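Local coordinates for protein glutamate--tRNA ligase (Elizabethkingia anophelis, PDB 6B1Z) that joins glutamate to its cognate tRNA in an ATP-dependent reaction, as a class I aminoacyl-tRNA synthetase, supplying glutamyl-tRNA for protein synthesis, at residues Ala69-Ile73 / Gly74-Asp78; Glu323-Met327 / Asp328-Lys332; Thr31-Tyr34 / Asp35-Ala39; Thr293-Tyr297 / Arg298-Tyr302. All blocks are in the same frame, centred on the assembly; numbering follows the deposited sequence.

Contact 1: Ala69-Ile73 / Gly74-Asp78; sequences ALEWI and GMVPD
Leu70 meets Met75 and Pro77 where the helix 62-73 stops and the chain turns into a loop. From CB outward, each carbon of Leu70 has a neighbour: CB sits 3.6 Å from the carbonyl O of Met75, CG stays near the same oxygen, CD1 reaches Pro77 CG at 4.0 Å, and CD2 touches Met75 CE at 3.9 Å. The two methyls divide between Pro77 and Met75. In the conformer described, one of two modelled for Met75, the bend at chi3 (-67°) turns CE toward Leu70 CD2, and CG rests against Ile73 CG2.

The backbone explains the turn. Gly74 has positive phi and is the C-prime residue of a Schellman motif. Met75 N donates to Leu70 O at 3.0 Å in an almost straight bond, while Gly74 N reaches that oxygen from the opposite face of its carbonyl plane and bonds weakly to Glu71 O as well. Two donors therefore grip one carbonyl at the helix end.

Glu71 carries its carboxylate to Lys82 in a salt bridge. Helix 26-41 packs against the apolar cluster, with Ala32 against Leu70, Val29 against Ile73, and Leu33 and Tyr36 against Met75; helix 304-312 adds Phe307 and Ile308 beside Ile73.

Contact 2: Glu323-Met327 / Asp328-Lys332; sequences EIVSM and DEMIK
With chi1 at 71°, the hydroxyl of Ser326 stands between its own backbone N and carbonyl carbon, turned to the first turn of the helix, while Glu329 has CG beside its backbone N (chi1 -70°) and an extended chain beyond, which carries the carboxylate back to Ser326, the N-cap residue. Each side chain accepts from the other residue's backbone N-H. Ser326 OG accepts from Glu329 N at 3.1 Å, and Glu329 OE1 accepts from Ser326 N at 2.9 Å, the latter nearly straight at 169°. That N-H comes to the anti side of OE1, somewhat out of the carboxylate plane. OE1 also lies 3.3 Å from Val325 CA, so the carboxylate lies close beside the chain leading into the cap; its other oxygen, OE2, has a long, weak ion pair with Lys322.

Regular helical bonds start at once, from Met330 N to Ser326 O and from Ile331 N to Met327 O. On the apolar side Val325 CG2 presses on Met330 CG at 3.5 Å. One turn along, Met327 CG lies 4.0 Å from Ile331 CD1, and the bent Met327 chain continues to Tyr36 and Leu37 of helix 26-41. Asn309 of helix 304-312 holds the approach to the cap, bonding to Val325 N and to Glu323 O.

The reciprocal Ser-Glu bonding is the capping box, a common way to start a helix: here it opens helix 327-333, and the adjoining Val325-Met330 contact, from N' to N4, is a hydrophobic staple.

Contact 3: Thr31-Tyr34 / Asp35-Ala39; sequences TALY and DYLFA
Asp35, Tyr36, Leu37 and Phe38 each send their backbone N-H to the carbonyl four residues earlier, on Thr31, Ala32, Leu33 and Tyr34, at 2.8 to 2.9 Å, as in an unbroken alpha helix. One turn apart, Leu33 and Leu37 carry the apolar contact. Leu33 has CG anti to its backbone N (chi1 173°), and together with chi2 (66°) this brings CD1 to 3.8 Å from Leu37 CG; Leu37 CD1 lies 3.8 Å from Leu33 CG in return, so the two branches cross at a slant in mutual contact.

Leu37 CD1 also approaches the Tyr34 ring obliquely, 4.4 Å from Tyr34 CD1. That ring's hydroxyl is tied to the carbonyl of Ala312. Thr31 and Asp35 lie side by side and point the same way, with Thr31 CG2 3.8 Å from Asp35 OD2; Thr31 OG1 bonds back to Gly27 O.

The helix is the middle member of a beta-alpha-beta unit between strands 13-16 and 45-48. Asp35, Phe38 and Ala39 pack on strand 13-16, whereas Leu37 packs on helix 327-333. Chemically, then, the turn is held by backbone bonds and its leucine pair by van der Waals contact, while the hydroxyl of buried Tyr34 has its polar need met by a carbonyl of another helix.

Contact 4: Thr293-Tyr297 / Arg298-Tyr302; sequences TSAGY and REEGY
This is a local contact round a turn, tyrosine against tyrosine, in the link between strand 293-294 and helix 304-312 of the catalytic domain. Tyr297 points its edge at the face of Tyr302 in a T-shaped (edge-to-face) pair, with centroids 4.9 Å apart and planes at 65°. The touching atom is Tyr297 CD2, which stands above the Tyr302 ring toward its rim, 3.6 Å from Tyr302 CD1.

The backbone brings the two rings together. Tyr302 N bonds to Tyr297 O at 3.0 Å, and Glu300 N to Gly296 O at 2.9 Å. Within the loop closed by the Tyr302-Tyr297 bond, Arg298 to Gly301 form a type I beta turn, whose last residue, Gly301, has positive phi. The carbonyl O of Tyr297 also sits at the edge of the Tyr302 ring, in its plane.

Glu299 bends at chi2 (88°) and folds its carboxylate back over Gly296, with OE1 3.5 Å from Gly296 CA. Its OE2 takes a straight bond from Arg298 NH2 at 3.0 Å, a salt bridge in which the donor comes from above the carboxylate plane; Asn284 N bonds to the same oxygen, and Arg298 NH1 pairs with Glu68.

Two kinds of chemistry thus divide the turn: buried aromatic packing, extended by Phe307 beside Tyr297 and Phe400 beside Tyr302, and a charge network in which Glu299 and Glu68 both grip the Arg298 guanidinium, probably fixing its orientation and balancing its charge.

Overall arrangement
Contacts 1, 2 and 3 meet in one apolar cluster of the catalytic domain; among these three, contact 4 touches only contact 1, through Trp72. In the conformer described, one of two, Met75 touches both other members of the cluster: its SD lies 3.6 Å from Leu33 CA in contact 3, and its CG 3.7 Å from Met327 CE in contact 2. Contacts 2 and 3, with centres about 13 Å apart, meet where Ile331 CG1 is 3.7 Å from Leu37 CD2. Trp72 CZ2 lies 3.5 Å from Arg298 CB. Contact 4 stays about 12 Å from contact 2 at the nearest atoms. Formic acid molecules, probably from crystallisation, lie about 4 Å from the side chains of Thr31 and Ile331.

Contact 1: Ala69-Ile73 / Gly74-Asp78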
loop_
_atom_site.group_PDB
_atom_site.type_symbol
_atom_site.label_atom_id
_atom_site.label_comp_id
_atom_site.label_asym_id
_atom_site.label_seq_id
_atom_site.Cartn_x
_atom_site.Cartn_y
_atom_site.Cartn_z
ATOM N N ALA A 69 -0.500 2.014 -10.124
ATOM C CA ALA A 69 -0.094 2.302 -8.748
ATOM C C ALA A 69 1.372 2.693 -8.677
ATOM O O ALA A 69 1.733 3.639 -7.967
ATOM C CB ALA A 69 -0.367 1.092 -7.857
ATOM N N LEU A 70 2.231 1.971 -9.400
ATOM C CA LEU A 70 3.642 2.332 -9.435
ATOM C C LEU A 70 3.840 3.714 -10.043
ATOM O O LEU A 70 4.678 4.488 -9.566
ATOM C CB LEU A 70 4.433 1.282 -10.219
ATOM C CG LEU A 70 4.476 -0.132 -9.650
ATOM C CD1 LEU A 70 5.226 -1.029 -10.628
ATOM C CD2 LEU A 70 5.153 -0.119 -8.277
ATOM N N GLU A 71 3.066 4.048 -11.089
ATOM C CA GLU A 71 3.153 5.378 -11.695
ATOM C C GLU A 71 2.695 6.461 -10.722
ATOM O O GLU A 71 3.306 7.538 -10.648
ATOM C CB GLU A 71 2.341 5.405 -12.998
ATOM C CG GLU A 71 3.003 4.580 -14.130
ATOM C CD GLU A 71 2.071 4.239 -15.300
ATOM O OE1 GLU A 71 0.885 4.620 -15.267
ATOM O OE2 GLU A 71 2.534 3.577 -16.261
ATOM N N TRP A 72 1.624 6.195 -9.964
ATOM C CA TRP A 72 1.125 7.174 -9.002
ATOM C C TRP A 72 2.180 7.502 -7.953
ATOM O O TRP A 72 2.366 8.675 -7.590
ATOM C CB TRP A 72 -0.157 6.640 -8.334
ATOM C CG TRP A 72 -0.713 7.545 -7.253
ATOM C CD1 TRP A 72 -1.133 8.835 -7.407
ATOM C CD2 TRP A 72 -0.929 7.219 -5.869
ATOM N NE1 TRP A 72 -1.581 9.338 -6.211
ATOM C CE2 TRP A 72 -1.461 8.368 -5.250
ATOM C CE3 TRP A 72 -0.710 6.072 -5.095
ATOM C CZ2 TRP A 72 -1.789 8.408 -3.898
ATOM C CZ3 TRP A 72 -1.032 6.116 -3.738
ATOM C CH2 TRP A 72 -1.562 7.278 -3.159
ATOM N N ILE A 73 2.885 6.478 -7.462
ATOM C CA ILE A 73 3.907 6.656 -6.436
ATOM C C ILE A 73 5.217 7.192 -7.010
ATOM O O ILE A 73 5.997 7.823 -6.286
ATOM C CB ILE A 73 4.114 5.321 -5.706
ATOM C CG1 ILE A 73 2.826 4.904 -4.991
ATOM C CG2 ILE A 73 5.268 5.410 -4.735
ATOM C CD1 ILE A 73 2.779 3.420 -4.669
ATOM N N GLY A 74 5.470 6.983 -8.296
ATOM C CA GLY A 74 6.686 7.475 -8.915
ATOM C C GLY A 74 7.822 6.472 -8.974
ATOM O O GLY A 74 8.990 6.864 -8.861
ATOM N N MET A 75 7.520 5.174 -9.163
ATOM C CA MET A 75 8.524 4.106 -9.200
ATOM C C MET A 75 8.339 3.288 -10.481
ATOM O O MET A 75 7.887 2.137 -10.422
ATOM C CB MET A 75 8.420 3.204 -7.978
ATOM C CG MET A 75 8.377 3.917 -6.659
ATOM S SD MET A 75 8.489 2.727 -5.309
ATOM C CE MET A 75 6.946 1.822 -5.451
ATOM N N VAL A 76 8.706 3.863 -11.620
ATOM C CA VAL A 76 8.470 3.235 -12.924
ATOM C C VAL A 76 9.550 2.187 -13.182
ATOM O O VAL A 76 10.749 2.498 -13.079
ATOM C CB VAL A 76 8.457 4.284 -14.027
ATOM C CG1 VAL A 76 8.211 3.627 -15.377
ATOM C CG2 VAL A 76 7.397 5.366 -13.747
ATOM N N PRO A 77 9.175 0.960 -13.544
ATOM C CA PRO A 77 10.179 -0.069 -13.820
ATOM C C PRO A 77 11.063 0.278 -15.011
ATOM O O PRO A 77 10.626 0.884 -15.993
ATOM C CB PRO A 77 9.334 -1.316 -14.111
ATOM C CG PRO A 77 8.012 -1.041 -13.445
ATOM C CD PRO A 77 7.803 0.425 -13.581
ATOM N N ASP A 78 12.319 -0.153 -14.917
ATOM C CA ASP A 78 13.252 -0.025 -16.036
ATOM C C ASP A 78 12.980 -1.054 -17.127
ATOM O O ASP A 78 13.267 -0.802 -18.308
ATOM C CB ASP A 78 14.687 -0.191 -15.523
ATOM C CG ASP A 78 15.072 0.868 -14.514
ATOM O OD1 ASP A 78 14.945 2.072 -14.840
ATOM O OD2 ASP A 78 15.478 0.509 -13.391
#

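Contact 2: Glu323-Met327 / Asp328-Lys332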
loop_
_atom_site.group_PDB
_atom_site.type_symbol
_atom_site.label_atom_id
_atom_site.label_comp_id
_atom_site.label_asym_id
_atom_site.label_seq_id
_atom_site.Cartn_x
_atom_site.Cartn_y
_atom_site.Cartn_z
ATOM N N GLU A 323 12.320 11.767 9.840
ATOM C CA GLU A 323 11.128 11.020 9.440
ATOM C C GLU A 323 10.604 11.443 8.075
ATOM O O GLU A 323 10.121 10.605 7.306
ATOM C CB GLU A 323 10.023 11.208 10.465
ATOM C CG GLU A 323 10.259 10.551 11.780
ATOM C CD GLU A 323 8.983 10.495 12.570
ATOM O OE1 GLU A 323 8.670 11.477 13.275
ATOM O OE2 GLU A 323 8.278 9.481 12.445
ATOM N N ILE A 324 10.634 12.738 7.782
ATOM C CA ILE A 324 10.104 13.265 6.531
ATOM C C ILE A 324 11.237 13.247 5.512
ATOM O O ILE A 324 12.241 13.946 5.677
ATOM C CB ILE A 324 9.541 14.678 6.711
ATOM C CG1 ILE A 324 8.396 14.671 7.725
ATOM C CG2 ILE A 324 9.087 15.236 5.374
ATOM C CD1 ILE A 324 7.131 14.018 7.214
ATOM N N VAL A 325 11.083 12.437 4.470
ATOM C CA VAL A 325 12.105 12.296 3.435
ATOM C C VAL A 325 11.421 12.149 2.083
ATOM O O VAL A 325 10.390 11.479 1.955
ATOM C CB VAL A 325 13.048 11.101 3.696
ATOM C CG1 VAL A 325 14.168 11.504 4.661
ATOM C CG2 VAL A 325 12.277 9.910 4.219
ATOM N N SER A 326 12.016 12.773 1.075
ATOM C CA SER A 326 11.593 12.643 -0.308
ATOM C C SER A 326 12.088 11.323 -0.896
ATOM O O SER A 326 12.961 10.651 -0.342
ATOM C CB SER A 326 12.158 13.793 -1.137
ATOM O OG SER A 326 13.565 13.633 -1.292
ATOM N N MET A 327 11.542 10.965 -2.060
ATOM C CA MET A 327 12.045 9.784 -2.760
ATOM C C MET A 327 13.546 9.890 -3.024
ATOM O O MET A 327 14.278 8.911 -2.853
ATOM C CB MET A 327 11.287 9.584 -4.074
ATOM C CG MET A 327 11.674 8.325 -4.849
ATOM S SD MET A 327 11.186 6.803 -4.019
ATOM C CE MET A 327 9.463 6.727 -4.466
ATOM N N ASP A 328 14.026 11.064 -3.456
ATOM C CA ASP A 328 15.458 11.210 -3.708
ATOM C C ASP A 328 16.277 11.020 -2.436
ATOM O O ASP A 328 17.352 10.406 -2.468
ATOM C CB ASP A 328 15.762 12.569 -4.339
ATOM C CG ASP A 328 15.450 12.602 -5.820
ATOM O OD1 ASP A 328 15.359 11.516 -6.433
ATOM O OD2 ASP A 328 15.302 13.715 -6.369
ATOM N N GLU A 329 15.793 11.545 -1.308
ATOM C CA GLU A 329 16.504 11.351 -0.046
ATOM C C GLU A 329 16.503 9.882 0.375
ATOM O O GLU A 329 17.526 9.370 0.854
ATOM C CB GLU A 329 15.890 12.249 1.036
ATOM C CG GLU A 329 16.187 13.728 0.783
ATOM C CD GLU A 329 15.407 14.700 1.660
ATOM O OE1 GLU A 329 14.250 14.406 2.028
ATOM O OE2 GLU A 329 15.960 15.784 1.964
ATOM N N MET A 330 15.375 9.190 0.192
ATOM C CA MET A 330 15.324 7.769 0.522
ATOM C C MET A 330 16.263 6.965 -0.360
ATOM O O MET A 330 16.937 6.049 0.123
ATOM C CB MET A 330 13.898 7.238 0.400
ATOM C CG MET A 330 12.984 7.762 1.490
ATOM S SD MET A 330 11.381 6.952 1.605
ATOM C CE MET A 330 10.514 7.629 0.193
ATOM N N ILE A 331 16.322 7.286 -1.659
ATOM C CA ILE A 331 17.279 6.613 -2.541
ATOM C C ILE A 331 18.703 6.794 -2.033
ATOM O O ILE A 331 19.505 5.848 -2.028
ATOM C CB ILE A 331 17.134 7.128 -3.988
ATOM C CG1 ILE A 331 15.839 6.602 -4.613
ATOM C CG2 ILE A 331 18.347 6.707 -4.821
ATOM C CD1 ILE A 331 15.433 7.314 -5.900
ATOM N N LYS A 332 19.042 8.003 -1.591
ATOM C CA LYS A 332 20.418 8.269 -1.190
ATOM C C LYS A 332 20.811 7.489 0.062
ATOM O O LYS A 332 21.967 7.077 0.190
ATOM C CB LYS A 332 20.612 9.772 -0.977
#

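Contact 3: Thr31-Tyr34 / Asp35-Ala39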
loop_
_atom_site.group_PDB
_atom_site.type_symbol
_atom_site.label_atom_id
_atom_site.label_comp_id
_atom_site.label_asym_id
_atom_site.label_seq_id
_atom_site.Cartn_x
_atom_site.Cartn_y
_atom_site.Cartn_z
ATOM N N THR A 31 7.306 -3.899 -0.633
ATOM C CA THR A 31 8.300 -4.697 -1.344
ATOM C C THR A 31 8.763 -3.992 -2.609
ATOM O O THR A 31 9.972 -3.880 -2.870
ATOM C CB THR A 31 7.731 -6.076 -1.661
ATOM O OG1 THR A 31 7.547 -6.785 -0.428
ATOM C CG2 THR A 31 8.716 -6.846 -2.563
ATOM N N ALA A 32 7.812 -3.491 -3.409
ATOM C CA ALA A 32 8.174 -2.741 -4.606
ATOM C C ALA A 32 9.040 -1.532 -4.267
ATOM O O ALA A 32 10.026 -1.261 -4.961
ATOM C CB ALA A 32 6.907 -2.291 -5.352
ATOM N N LEU A 33 8.693 -0.799 -3.201
ATOM C CA LEU A 33 9.472 0.370 -2.809
ATOM C C LEU A 33 10.896 -0.011 -2.444
ATOM O O LEU A 33 11.852 0.642 -2.883
ATOM C CB LEU A 33 8.795 1.090 -1.643
ATOM C CG LEU A 33 9.605 2.238 -1.038
ATOM C CD1 LEU A 33 9.787 3.405 -2.017
ATOM C CD2 LEU A 33 8.949 2.715 0.233
ATOM N N TYR A 34 11.060 -1.060 -1.630
ATOM C CA TYR A 34 12.413 -1.446 -1.236
ATOM C C TYR A 34 13.215 -1.966 -2.431
ATOM O O TYR A 34 14.428 -1.721 -2.506
ATOM C CB TYR A 34 12.362 -2.464 -0.085
ATOM C CG TYR A 34 11.924 -1.907 1.271
ATOM C CD1 TYR A 34 11.695 -0.538 1.478
ATOM C CD2 TYR A 34 11.738 -2.758 2.350
ATOM C CE1 TYR A 34 11.290 -0.058 2.726
ATOM C CE2 TYR A 34 11.342 -2.282 3.599
ATOM C CZ TYR A 34 11.116 -0.939 3.781
ATOM O OH TYR A 34 10.735 -0.497 5.018
ATOM N N ASP A 35 12.566 -2.665 -3.377
ATOM C CA ASP A 35 13.208 -2.983 -4.657
ATOM C C ASP A 35 13.735 -1.729 -5.343
ATOM O O ASP A 35 14.890 -1.674 -5.791
ATOM C CB ASP A 35 12.211 -3.652 -5.606
ATOM C CG ASP A 35 11.991 -5.105 -5.332
ATOM O OD1 ASP A 35 12.970 -5.823 -5.015
ATOM O OD2 ASP A 35 10.819 -5.545 -5.483
ATOM N N TYR A 36 12.860 -0.731 -5.489
ATOM C CA TYR A 36 13.203 0.493 -6.203
ATOM C C TYR A 36 14.329 1.238 -5.501
ATOM O O TYR A 36 15.324 1.626 -6.130
ATOM C CB TYR A 36 11.951 1.365 -6.304
ATOM C CG TYR A 36 12.107 2.631 -7.115
ATOM C CD1 TYR A 36 12.206 2.587 -8.499
ATOM C CD2 TYR A 36 12.138 3.873 -6.492
ATOM C CE1 TYR A 36 12.336 3.744 -9.238
ATOM C CE2 TYR A 36 12.268 5.034 -7.221
ATOM C CZ TYR A 36 12.373 4.966 -8.599
ATOM O OH TYR A 36 12.512 6.128 -9.332
ATOM N N LEU A 37 14.195 1.423 -4.186
ATOM C CA LEU A 37 15.216 2.139 -3.430
ATOM C C LEU A 37 16.552 1.419 -3.493
ATOM O O LEU A 37 17.597 2.058 -3.657
ATOM C CB LEU A 37 14.772 2.311 -1.974
ATOM C CG LEU A 37 13.531 3.184 -1.725
ATOM C CD1 LEU A 37 13.187 3.233 -0.237
ATOM C CD2 LEU A 37 13.757 4.594 -2.267
ATOM N N PHE A 38 16.540 0.087 -3.381
ATOM C CA PHE A 38 17.792 -0.664 -3.428
ATOM C C PHE A 38 18.442 -0.554 -4.801
ATOM O O PHE A 38 19.655 -0.327 -4.904
ATOM C CB PHE A 38 17.546 -2.128 -3.058
ATOM C CG PHE A 38 18.806 -2.945 -2.936
ATOM C CD1 PHE A 38 19.610 -2.848 -1.817
ATOM C CD2 PHE A 38 19.177 -3.824 -3.948
ATOM C CE1 PHE A 38 20.768 -3.600 -1.712
ATOM C CE2 PHE A 38 20.334 -4.576 -3.839
ATOM C CZ PHE A 38 21.116 -4.469 -2.725
ATOM N N ALA A 39 17.652 -0.685 -5.867
ATOM C CA ALA A 39 18.215 -0.556 -7.212
ATOM C C ALA A 39 18.756 0.850 -7.452
ATOM O O ALA A 39 19.891 1.021 -7.918
ATOM C CB ALA A 39 17.161 -0.913 -8.262
#

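Contact 4: Thr293-Tyr297 / Arg298-Tyr302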
loop_
_atom_site.group_PDB
_atom_site.type_symbol
_atom_site.label_atom_id
_atom_site.label_comp_id
_atom_site.label_asym_id
_atom_site.label_seq_id
_atom_site.Cartn_x
_atom_site.Cartn_y
_atom_site.Cartn_z
ATOM N N THR A 293 -16.647 -1.750 -4.321
ATOM C CA THR A 293 -15.378 -1.057 -4.507
ATOM C C THR A 293 -14.755 -0.718 -3.159
ATOM O O THR A 293 -15.410 -0.116 -2.299
ATOM C CB THR A 293 -15.560 0.220 -5.329
ATOM O OG1 THR A 293 -16.143 -0.106 -6.598
ATOM C CG2 THR A 293 -14.212 0.919 -5.547
ATOM N N SER A 294 -13.495 -1.111 -2.981
ATOM C CA SER A 294 -12.681 -0.662 -1.857
ATOM C C SER A 294 -11.954 0.619 -2.265
ATOM O O SER A 294 -11.197 0.626 -3.244
ATOM C CB SER A 294 -11.690 -1.754 -1.450
ATOM O OG SER A 294 -10.877 -1.347 -0.362
ATOM N N ALA A 295 -12.186 1.706 -1.523
ATOM C CA ALA A 295 -11.584 2.990 -1.866
ATOM C C ALA A 295 -10.096 2.979 -1.537
ATOM O O ALA A 295 -9.692 2.552 -0.454
ATOM C CB ALA A 295 -12.287 4.125 -1.116
ATOM N N GLY A 296 -9.280 3.436 -2.478
ATOM C CA GLY A 296 -7.846 3.416 -2.276
ATOM C C GLY A 296 -7.332 4.618 -1.489
ATOM O O GLY A 296 -8.029 5.618 -1.286
ATOM N N TYR A 297 -6.076 4.500 -1.044
ATOM C CA TYR A 297 -5.384 5.639 -0.442
ATOM C C TYR A 297 -5.479 6.872 -1.332
ATOM O O TYR A 297 -5.762 7.981 -0.858
ATOM C CB TYR A 297 -3.914 5.300 -0.178
ATOM C CG TYR A 297 -3.662 4.521 1.104
ATOM C CD1 TYR A 297 -3.754 3.134 1.132
ATOM C CD2 TYR A 297 -3.318 5.186 2.276
ATOM C CE1 TYR A 297 -3.508 2.423 2.300
ATOM C CE2 TYR A 297 -3.073 4.486 3.439
ATOM C CZ TYR A 297 -3.189 3.112 3.447
ATOM O OH TYR A 297 -2.940 2.410 4.604
ATOM N N ARG A 298 -5.246 6.696 -2.640
ATOM C CA ARG A 298 -5.264 7.843 -3.546
ATOM C C ARG A 298 -6.619 8.545 -3.520
ATOM O O ARG A 298 -6.698 9.768 -3.348
ATOM C CB ARG A 298 -4.911 7.400 -4.970
ATOM C CG ARG A 298 -4.962 8.558 -5.983
ATOM C CD ARG A 298 -4.735 8.077 -7.413
ATOM N NE ARG A 298 -5.763 7.121 -7.815
ATOM C CZ ARG A 298 -5.773 6.490 -8.986
ATOM N NH1 ARG A 298 -4.817 6.739 -9.873
ATOM N NH2 ARG A 298 -6.727 5.615 -9.263
ATOM N N GLU A 299 -7.696 7.784 -3.663
ATOM C CA GLU A 299 -9.019 8.383 -3.746
ATOM C C GLU A 299 -9.494 8.915 -2.400
ATOM O O GLU A 299 -10.336 9.823 -2.373
ATOM C CB GLU A 299 -10.005 7.362 -4.304
ATOM C CG GLU A 299 -9.747 7.003 -5.777
ATOM C CD GLU A 299 -8.752 5.853 -5.971
ATOM O OE1 GLU A 299 -8.008 5.506 -5.029
ATOM O OE2 GLU A 299 -8.742 5.267 -7.080
ATOM N N GLU A 300 -8.961 8.388 -1.294
ATOM C CA GLU A 300 -9.268 8.911 0.033
ATOM C C GLU A 300 -8.492 10.179 0.353
ATOM O O GLU A 300 -8.676 10.742 1.438
ATOM C CB GLU A 300 -8.983 7.848 1.104
ATOM C CG GLU A 300 -10.003 6.714 1.116
ATOM C CD GLU A 300 -11.406 7.194 1.455
ATOM O OE1 GLU A 300 -11.557 7.942 2.439
ATOM O OE2 GLU A 300 -12.356 6.840 0.727
ATOM N N GLY A 301 -7.649 10.661 -0.553
ATOM C CA GLY A 301 -6.975 11.929 -0.352
ATOM C C GLY A 301 -5.576 11.852 0.216
ATOM O O GLY A 301 -5.025 12.895 0.599
ATOM N N TYR A 302 -4.972 10.665 0.269
ATOM C CA TYR A 302 -3.582 10.570 0.709
ATOM C C TYR A 302 -2.664 11.038 -0.410
ATOM O O TYR A 302 -2.832 10.649 -1.569
ATOM C CB TYR A 302 -3.229 9.137 1.138
ATOM C CG TYR A 302 -3.835 8.739 2.468
ATOM C CD1 TYR A 302 -5.138 8.254 2.547
ATOM C CD2 TYR A 302 -3.097 8.844 3.651
ATOM C CE1 TYR A 302 -5.697 7.876 3.754
ATOM C CE2 TYR A 302 -3.660 8.466 4.879
ATOM C CZ TYR A 302 -4.952 8.000 4.918
ATOM O OH TYR A 302 -5.518 7.630 6.123
#